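PDB 2II1: acetamidase from Bacillus halodurans, which probably hydrolyses carbon-nitrogen bonds, other than peptide bonds, in linear amides, and binds calcium ions. Local coordinates for residues E76-I82 with K162-Y168; N146-G150 with N278-T282; L156-D160 with M187-E191. All coordinates share one frame; numbering follows the deposited sequence.

Contact 1. Residues E76-I82 with K162-Y168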
loop_
_atom_site.group_PDB
_atom_site.type_symbol
_atom_site.label_atom_id
_atom_site.label_comp_id
_atom_site.label_asym_id
_atom_site.label_seq_id
_atom_site.Cartn_x
_atom_site.Cartn_y
_atom_site.Cartn_z
ATOM N N GLU A 76 -3.095 19.214 -16.555
ATOM C CA GLU A 76 -1.820 18.965 -15.906
ATOM C C GLU A 76 -1.647 20.005 -14.799
ATOM O O GLU A 76 -1.514 21.187 -15.069
ATOM C CB GLU A 76 -0.681 19.047 -16.918
ATOM C CG GLU A 76 0.689 18.899 -16.292
ATOM C CD GLU A 76 1.796 19.105 -17.282
ATOM O OE1 GLU A 76 2.095 20.267 -17.593
ATOM O OE2 GLU A 76 2.365 18.113 -17.747
ATOM N N ILE A 77 -1.689 19.564 -13.550
ATOM C CA ILE A 77 -1.771 20.488 -12.427
ATOM C C ILE A 77 -0.577 20.319 -11.495
ATOM O O ILE A 77 -0.414 19.289 -10.841
ATOM C CB ILE A 77 -3.056 20.312 -11.615
ATOM C CG1 ILE A 77 -4.278 20.401 -12.544
ATOM C CG2 ILE A 77 -3.068 21.364 -10.475
ATOM C CD1 ILE A 77 -5.485 19.551 -12.118
ATOM N N GLU A 78 0.241 21.362 -11.449
ATOM C CA GLU A 78 1.460 21.372 -10.677
ATOM C C GLU A 78 1.216 22.019 -9.319
ATOM O O GLU A 78 0.913 23.201 -9.238
ATOM C CB GLU A 78 2.498 22.135 -11.482
ATOM C CG GLU A 78 2.725 21.468 -12.885
ATOM C CD GLU A 78 2.896 22.460 -14.037
ATOM O OE1 GLU A 78 4.054 22.869 -14.313
ATOM O OE2 GLU A 78 1.874 22.800 -14.684
ATOM N N ILE A 79 1.318 21.238 -8.254
ATOM C CA ILE A 79 1.111 21.759 -6.881
ATOM C C ILE A 79 2.416 22.466 -6.497
ATOM O O ILE A 79 3.444 21.822 -6.272
ATOM C CB ILE A 79 0.729 20.648 -5.829
ATOM C CG1 ILE A 79 -0.436 19.783 -6.326
ATOM C CG2 ILE A 79 0.332 21.250 -4.485
ATOM C CD1 ILE A 79 -1.759 20.547 -6.580
ATOM N N LEU A 80 2.376 23.792 -6.499
ATOM C CA LEU A 80 3.563 24.585 -6.196
ATOM C C LEU A 80 3.716 24.739 -4.675
ATOM O O LEU A 80 4.830 24.674 -4.151
ATOM C CB LEU A 80 3.488 25.949 -6.915
ATOM C CG LEU A 80 3.323 25.903 -8.448
ATOM C CD1 LEU A 80 3.220 27.316 -9.052
ATOM C CD2 LEU A 80 4.491 25.149 -9.070
ATOM N N ASP A 81 2.597 24.893 -3.958
ATOM C CA ASP A 81 2.650 25.163 -2.502
ATOM C C ASP A 81 1.335 24.885 -1.814
ATOM O O ASP A 81 0.296 25.082 -2.398
ATOM C CB ASP A 81 3.029 26.629 -2.252
ATOM C CG ASP A 81 3.229 26.950 -0.774
ATOM O OD1 ASP A 81 4.308 26.635 -0.227
ATOM O OD2 ASP A 81 2.313 27.547 -0.164
ATOM N N ILE A 82 1.385 24.428 -0.561
ATOM C CA ILE A 82 0.172 24.295 0.263
ATOM C C ILE A 82 0.497 24.930 1.606
ATOM O O ILE A 82 1.494 24.566 2.244
ATOM C CB ILE A 82 -0.259 22.832 0.501
ATOM C CG1 ILE A 82 -0.399 22.071 -0.807
ATOM C CG2 ILE A 82 -1.573 22.777 1.290
ATOM C CD1 ILE A 82 -0.996 20.665 -0.658
ATOM N N LYS A 162 0.648 16.393 -3.040
ATOM C CA LYS A 162 1.383 17.209 -2.079
ATOM C C LYS A 162 2.261 18.151 -2.856
ATOM O O LYS A 162 2.332 18.058 -4.060
ATOM C CB LYS A 162 2.229 16.347 -1.136
ATOM C CG LYS A 162 3.360 15.619 -1.774
ATOM C CD LYS A 162 3.841 14.504 -0.860
ATOM C CE LYS A 162 5.039 13.784 -1.458
ATOM N NZ LYS A 162 6.100 14.702 -1.957
ATOM N N PRO A 163 2.932 19.079 -2.170
ATOM C CA PRO A 163 3.714 20.032 -2.931
ATOM C C PRO A 163 4.786 19.347 -3.770
ATOM O O PRO A 163 5.447 18.387 -3.300
ATOM C CB PRO A 163 4.317 20.938 -1.847
ATOM C CG PRO A 163 3.452 20.791 -0.704
ATOM C CD PRO A 163 3.038 19.334 -0.725
ATOM N N GLY A 164 4.933 19.824 -5.010
ATOM C CA GLY A 164 5.942 19.298 -5.959
ATOM C C GLY A 164 5.441 18.130 -6.813
ATOM O O GLY A 164 6.161 17.628 -7.695
ATOM N N THR A 165 4.210 17.702 -6.545
ATOM C CA THR A 165 3.530 16.661 -7.324
ATOM C C THR A 165 2.743 17.318 -8.468
ATOM O O THR A 165 2.185 18.421 -8.301
ATOM C CB THR A 165 2.592 15.802 -6.395
ATOM O OG1 THR A 165 3.370 15.049 -5.449
ATOM C CG2 THR A 165 1.707 14.838 -7.190
ATOM N N THR A 166 2.766 16.684 -9.640
ATOM C CA THR A 166 1.874 17.022 -10.745
ATOM C C THR A 166 0.707 16.035 -10.779
ATOM O O THR A 166 0.944 14.841 -10.777
ATOM C CB THR A 166 2.622 16.931 -12.081
ATOM O OG1 THR A 166 3.721 17.847 -12.044
ATOM C CG2 THR A 166 1.763 17.281 -13.208
ATOM N N VAL A 167 -0.531 16.552 -10.824
ATOM C CA VAL A 167 -1.747 15.762 -10.827
ATOM C C VAL A 167 -2.321 15.833 -12.229
ATOM O O VAL A 167 -2.321 16.898 -12.842
ATOM C CB VAL A 167 -2.809 16.363 -9.872
ATOM C CG1 VAL A 167 -4.041 15.443 -9.798
ATOM C CG2 VAL A 167 -2.232 16.570 -8.522
ATOM N N TYR A 168 -2.826 14.722 -12.734
ATOM C CA TYR A 168 -3.521 14.720 -14.033
ATOM C C TYR A 168 -4.984 14.284 -13.891
ATOM O O TYR A 168 -5.234 13.197 -13.427
ATOM C CB TYR A 168 -2.813 13.792 -15.017
ATOM C CG TYR A 168 -1.334 14.095 -15.233
ATOM C CD1 TYR A 168 -0.367 13.528 -14.418
ATOM C CD2 TYR A 168 -0.918 14.917 -16.269
ATOM C CE1 TYR A 168 0.987 13.787 -14.607
ATOM C CE2 TYR A 168 0.446 15.189 -16.466
ATOM C CZ TYR A 168 1.383 14.614 -15.625
ATOM O OH TYR A 168 2.720 14.858 -15.809
#
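Ile77 and Val167 are the hydrogen-bonded pair that fixes the antiparallel register: Ile77 N lies 2.8 Å from Val167 O, and Val167 N lies 2.7 Å from Ile77 O. That second carbonyl also accepts a CA-H...O contact, with Thr166 CA 3.2 Å from Ile77 O. Pairing runs on past the regular strand. Ile79 N bonds to Thr165 O, and Gly164 N to Ile79 O, so both backbone polar groups of Ile79 are engaged. Gly164 sits in the type II beta turn from Lys162 to Thr165, where its positive phi (89°) favours a residue without a side chain.

Glu76 and Tyr168 share one face of the sheet. With CG anti to the backbone N (chi1 176°), the extended glutamate runs alongside the tyrosine; Glu76 CG is 3.6 Å from Thr166 CG2 and 3.7 Å from Tyr168 CE2. Carboxylate and ring planes stand 64° apart. Asn208 holds Glu76 OE1, and Phe215 meets the Tyr168 ring edge-to-face.

On the other face, Ile77 CB and Val167 CB are 4.3 Å apart. At the turn, Ile79 CB lies 3.5 Å from Lys162 O, and the Ile82 and Pro163 side chains cross at about a right angle, Ile82 CG1 4.1 Å from Pro163 CG.

Strand 74-84 runs between strands 166-170 and 201-210 of the large sheet, with a classic bulge at Leu80 and Asp81 opposite Thr204, and Ile79 and Ile82 pack on Ile132 of strand 131-136 in the second sheet.

Contact 2. Residues N146-G150 with N278-T282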
loop_
_atom_site.group_PDB
_atom_site.type_symbol
_atom_site.label_atom_id
_atom_site.label_comp_id
_atom_site.label_asym_id
_atom_site.label_seq_id
_atom_site.Cartn_x
_atom_site.Cartn_y
_atom_site.Cartn_z
ATOM N N ASN A 146 -18.874 15.391 -3.484
ATOM C CA ASN A 146 -17.423 15.553 -3.235
ATOM C C ASN A 146 -16.810 14.428 -2.398
ATOM O O ASN A 146 -15.645 14.099 -2.588
ATOM C CB ASN A 146 -17.095 16.906 -2.541
ATOM C CG ASN A 146 -17.197 18.121 -3.484
ATOM O OD1 ASN A 146 -17.537 17.988 -4.661
ATOM N ND2 ASN A 146 -16.885 19.315 -2.960
ATOM N N GLY A 147 -17.578 13.850 -1.469
ATOM C CA GLY A 147 -17.072 12.741 -0.620
ATOM C C GLY A 147 -16.731 11.426 -1.327
ATOM O O GLY A 147 -16.143 10.524 -0.719
ATOM N N THR A 148 -17.115 11.316 -2.603
ATOM C CA THR A 148 -16.977 10.097 -3.393
ATOM C C THR A 148 -15.928 10.373 -4.482
ATOM O O THR A 148 -16.093 11.323 -5.245
ATOM C CB THR A 148 -18.354 9.698 -4.030
ATOM O OG1 THR A 148 -19.325 9.529 -2.994
ATOM C CG2 THR A 148 -18.288 8.370 -4.817
ATOM N N PRO A 149 -14.837 9.563 -4.545
ATOM C CA PRO A 149 -13.951 9.641 -5.705
ATOM C C PRO A 149 -14.531 8.911 -6.927
ATOM O O PRO A 149 -15.483 8.117 -6.802
ATOM C CB PRO A 149 -12.621 9.003 -5.203
ATOM C CG PRO A 149 -13.015 8.070 -4.153
ATOM C CD PRO A 149 -14.380 8.542 -3.585
ATOM N N GLY A 150 -13.960 9.202 -8.089
ATOM C CA GLY A 150 -14.338 8.596 -9.362
ATOM C C GLY A 150 -13.268 8.906 -10.415
ATOM O O GLY A 150 -12.179 9.390 -10.067
ATOM N N ASN A 278 -13.907 5.969 2.331
ATOM C CA ASN A 278 -14.881 6.759 1.569
ATOM C C ASN A 278 -15.841 5.811 0.843
ATOM O O ASN A 278 -15.572 4.599 0.803
ATOM C CB ASN A 278 -14.149 7.725 0.625
ATOM C CG ASN A 278 -13.301 8.735 1.380
ATOM O OD1 ASN A 278 -13.627 9.125 2.522
ATOM N ND2 ASN A 278 -12.196 9.162 0.757
ATOM N N PRO A 279 -16.989 6.328 0.326
ATOM C CA PRO A 279 -17.952 5.456 -0.347
ATOM C C PRO A 279 -17.373 4.656 -1.503
ATOM O O PRO A 279 -17.879 3.572 -1.819
ATOM C CB PRO A 279 -19.036 6.418 -0.814
ATOM C CG PRO A 279 -18.960 7.530 0.155
ATOM C CD PRO A 279 -17.503 7.704 0.410
ATOM N N LEU A 280 -16.316 5.165 -2.123
ATOM C CA LEU A 280 -15.489 4.316 -2.948
ATOM C C LEU A 280 -14.093 4.323 -2.321
ATOM O O LEU A 280 -13.686 5.296 -1.677
ATOM C CB LEU A 280 -15.539 4.709 -4.449
ATOM C CG LEU A 280 -16.880 4.593 -5.207
ATOM C CD1 LEU A 280 -16.694 4.659 -6.717
ATOM C CD2 LEU A 280 -17.558 3.319 -4.851
ATOM N N LYS A 281 -13.411 3.191 -2.434
ATOM C CA LYS A 281 -12.052 3.025 -1.936
ATOM C C LYS A 281 -11.057 3.402 -3.070
ATOM O O LYS A 281 -11.352 3.256 -4.249
ATOM C CB LYS A 281 -11.823 1.576 -1.452
ATOM C CG LYS A 281 -12.971 0.933 -0.666
ATOM C CD LYS A 281 -13.250 1.658 0.625
ATOM C CE LYS A 281 -14.529 1.136 1.311
ATOM N NZ LYS A 281 -15.060 2.160 2.291
ATOM N N THR A 282 -9.869 3.879 -2.721
ATOM C CA THR A 282 -8.917 4.349 -3.736
ATOM C C THR A 282 -7.569 3.677 -3.531
ATOM O O THR A 282 -7.118 3.547 -2.412
ATOM C CB THR A 282 -8.737 5.852 -3.667
ATOM O OG1 THR A 282 -10.011 6.478 -3.816
ATOM C CG2 THR A 282 -7.777 6.351 -4.768
#
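Pro149 lays its ring against Leu280 and Thr282, with Pro149 CG 3.4 Å from Thr282 OG1 and Pro149 CD 4.1 Å from Leu280 CB. The threonine hydroxyl has its polar partners in Ser231 and Gln275, so the ring meets an oxygen that is already engaged. Leu280 also touches the loop backbone: Leu280 CD1 is 3.7 Å from Pro149 O, and Leu280 CG is 4.0 Å from Thr148 CG2. The methyl of Thr148 faces the leucine because OG1 takes the place beside the backbone N (chi1 -58°), where it lies 3.7 Å from Pro279 CG.

No hydrogen bond links the two segments, and the contact is one of van der Waals packing. It joins the loop between strands 144-145 and 153-155 to the start of strand 281-288, a member of the large mixed sheet, beside a calcium site.

Proximity to that site shows in the polar atoms. Gly147 O, 3.3 Å from Pro279 CD, accepts a hydrogen bond from the side chain of the calcium ligand Asn155. Asn278 ND2 donates a hydrogen bond to OD2 of Asp157, a second ligand. Within its own segment, the backbone O of Asn278 accepts from Lys281 NZ at 2.9 Å, the donor tilted 28° from the carbonyl plane.

Contact 3. Residues L156-D160 with M187-E191; sequences LDTKD and MGDGE. With CA (calcium ion), chain E.
Asp157 and Glu191 bring their carboxylates together at a calcium site, one half of a two-calcium centre, where the loop after strand 153-155 meets the type II beta turn from Gly188 to Glu191. Gly190 carries the positive phi of that turn (102°).

Metal coordination comes first. Asp157 binds the ion through both oxygens, OD1 at 2.5 Å and OD2 at 2.4 Å from the calcium. Asn155, Asp182 and two waters complete its ligands, and Asp182 is shared with the second calcium, which His184 and Glu198 also bind.

Carboxylate contacts form the second shell. Glu191 OE1 stands 2.5 Å from Asp157 OD2, the two planes turned 79° apart. Asn278 donates to the same Asp157 OD2. Glu191 OE2 accepts from a metal-bound water at 2.6 Å, so one oxygen of Glu191 holds a metal-bound water while the other lies close to a metal-binding oxygen. A leucine in place of Glu191 would probably leave that water without this acceptor and Asp157 OD2 without its close oxygen neighbour, making the metal's surroundings less well fixed.

Polar contacts at the other end involve Lys159, Asp189 and one water. With CG between the backbone N and the carbonyl carbon (chi1 81°), the extended chain of Lys159 is sent across the Asp189 side chain at about a right angle, Lys159 CE 3.6 Å from Asp189 OD1. The charged ends pair elsewhere: Lys159 NZ with Asp270 of the second subunit, Asp189 with Arg284. One water bridges the segments, bonded to Lys159 N and 2.8 Å from Asp189 OD1.

Met187, present as selenomethionine, bends at chi3 and packs against the backbone and CB of Asp157: Met187 SE is 4.0 Å from Asp157 CB, and Met187 CE ends 3.2 Å from Asp157 O.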
loop_
_atom_site.group_PDB
_atom_site.type_symbol
_atom_site.label_atom_id
_atom_site.label_comp_id
_atom_site.label_asym_id
_atom_site.label_seq_id
_atom_site.Cartn_x
_atom_site.Cartn_y
_atom_site.Cartn_z
ATOM N N LEU A 156 -10.163 11.571 -3.123
ATOM C CA LEU A 156 -9.112 10.576 -3.421
ATOM C C LEU A 156 -8.292 10.233 -2.183
ATOM O O LEU A 156 -7.719 9.142 -2.108
ATOM C CB LEU A 156 -8.157 11.110 -4.525
ATOM C CG LEU A 156 -8.693 11.258 -5.960
ATOM C CD1 LEU A 156 -7.705 11.864 -6.944
ATOM C CD2 LEU A 156 -9.168 9.920 -6.528
ATOM N N ASP A 157 -8.222 11.180 -1.233
ATOM C CA ASP A 157 -7.358 11.066 -0.060
ATOM C C ASP A 157 -6.039 10.331 -0.328
ATOM O O ASP A 157 -5.725 9.309 0.292
ATOM C CB ASP A 157 -8.146 10.494 1.128
ATOM C CG ASP A 157 -9.241 11.435 1.591
ATOM O OD1 ASP A 157 -9.064 12.669 1.458
ATOM O OD2 ASP A 157 -10.274 10.960 2.094
ATOM N N THR A 158 -5.264 10.905 -1.250
ATOM C CA THR A 158 -3.991 10.352 -1.709
ATOM C C THR A 158 -2.896 11.276 -1.210
ATOM O O THR A 158 -2.840 12.464 -1.577
ATOM C CB THR A 158 -4.020 10.191 -3.274
ATOM O OG1 THR A 158 -4.982 9.190 -3.611
ATOM C CG2 THR A 158 -2.681 9.796 -3.874
ATOM N N LYS A 159 -2.027 10.738 -0.355
ATOM C CA LYS A 159 -1.023 11.534 0.338
ATOM C C LYS A 159 0.108 12.016 -0.564
ATOM O O LYS A 159 0.866 12.921 -0.197
ATOM C CB LYS A 159 -0.478 10.793 1.592
ATOM C CG LYS A 159 0.608 9.742 1.336
ATOM C CD LYS A 159 1.125 9.136 2.633
ATOM C CE LYS A 159 2.180 8.085 2.335
ATOM N NZ LYS A 159 2.819 7.481 3.541
ATOM N N ASP A 160 0.218 11.429 -1.746
ATOM C CA ASP A 160 1.216 11.879 -2.721
ATOM C C ASP A 160 0.763 13.136 -3.469
ATOM O O ASP A 160 1.552 13.758 -4.193
ATOM C CB ASP A 160 1.558 10.745 -3.695
ATOM C CG ASP A 160 2.401 9.657 -3.037
ATOM O OD1 ASP A 160 3.425 10.005 -2.433
ATOM O OD2 ASP A 160 2.048 8.460 -3.110
HETATM N N MSE A 187 -1.503 12.615 7.237
HETATM C CA MSE A 187 -2.382 11.476 6.925
HETATM C C MSE A 187 -1.515 10.350 6.374
HETATM O O MSE A 187 -0.609 10.581 5.581
HETATM C CB MSE A 187 -3.416 11.836 5.859
HETATM C CG MSE A 187 -4.614 10.889 5.809
HETATM SE SE MSE A 187 -5.421 10.871 4.039
HETATM C CE MSE A 187 -4.176 9.703 3.062
ATOM N N GLY A 188 -1.819 9.129 6.792
ATOM C CA GLY A 188 -1.140 7.941 6.296
ATOM C C GLY A 188 -1.988 7.174 5.306
ATOM O O GLY A 188 -3.205 7.325 5.275
ATOM N N ASP A 189 -1.336 6.368 4.473
ATOM C CA ASP A 189 -2.042 5.514 3.529
ATOM C C ASP A 189 -3.161 4.754 4.258
ATOM O O ASP A 189 -2.968 4.168 5.346
ATOM C CB ASP A 189 -1.089 4.533 2.835
ATOM C CG ASP A 189 -0.327 5.162 1.675
ATOM O OD1 ASP A 189 -0.686 6.291 1.217
ATOM O OD2 ASP A 189 0.632 4.511 1.218
ATOM N N GLY A 190 -4.341 4.770 3.663
ATOM C CA GLY A 190 -5.483 4.121 4.279
ATOM C C GLY A 190 -6.455 5.054 4.975
ATOM O O GLY A 190 -7.652 4.768 5.006
ATOM N N GLU A 191 -5.975 6.169 5.512
ATOM C CA GLU A 191 -6.876 7.098 6.238
ATOM C C GLU A 191 -7.860 6.310 7.133
ATOM O O GLU A 191 -9.074 6.563 7.149
ATOM C CB GLU A 191 -7.645 7.953 5.248
ATOM C CG GLU A 191 -8.226 9.200 5.881
ATOM C CD GLU A 191 -9.027 10.030 4.916
ATOM O OE1 GLU A 191 -9.631 9.426 3.996
ATOM O OE2 GLU A 191 -9.049 11.281 5.089
HETATM CA CA CA E . -11.302 13.133 2.347
HETATM O O HOH W 1 -2.770 8.030 0.755
HETATM O O HOH W 2 -10.637 13.365 4.700
HETATM O O HOH W 3 -12.812 11.551 3.187
#

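Contact 3 is buried, whereas contacts 1 and 2 are each partly buried, with exposed residues at their margins. Contacts 1 and 2 reach the same large sheet on opposite sides of the chain's centre, their nearest atoms about 9 Å apart. Contact 1 relies on backbone pairing, contact 2 on side-chain packing without hydrogen bonds, and contact 3 on metal ligation, carboxylates and water, with a reach to the second subunit. Contact 3 touches both others: Thr165 OG1 lies 2.6 Å from Asp160 O, a probable hydrogen bond, and Pro149 CB packs 3.8 Å from Leu156 CD2. Along the chain, contact 3 is nested within the loop that contact 2 closes.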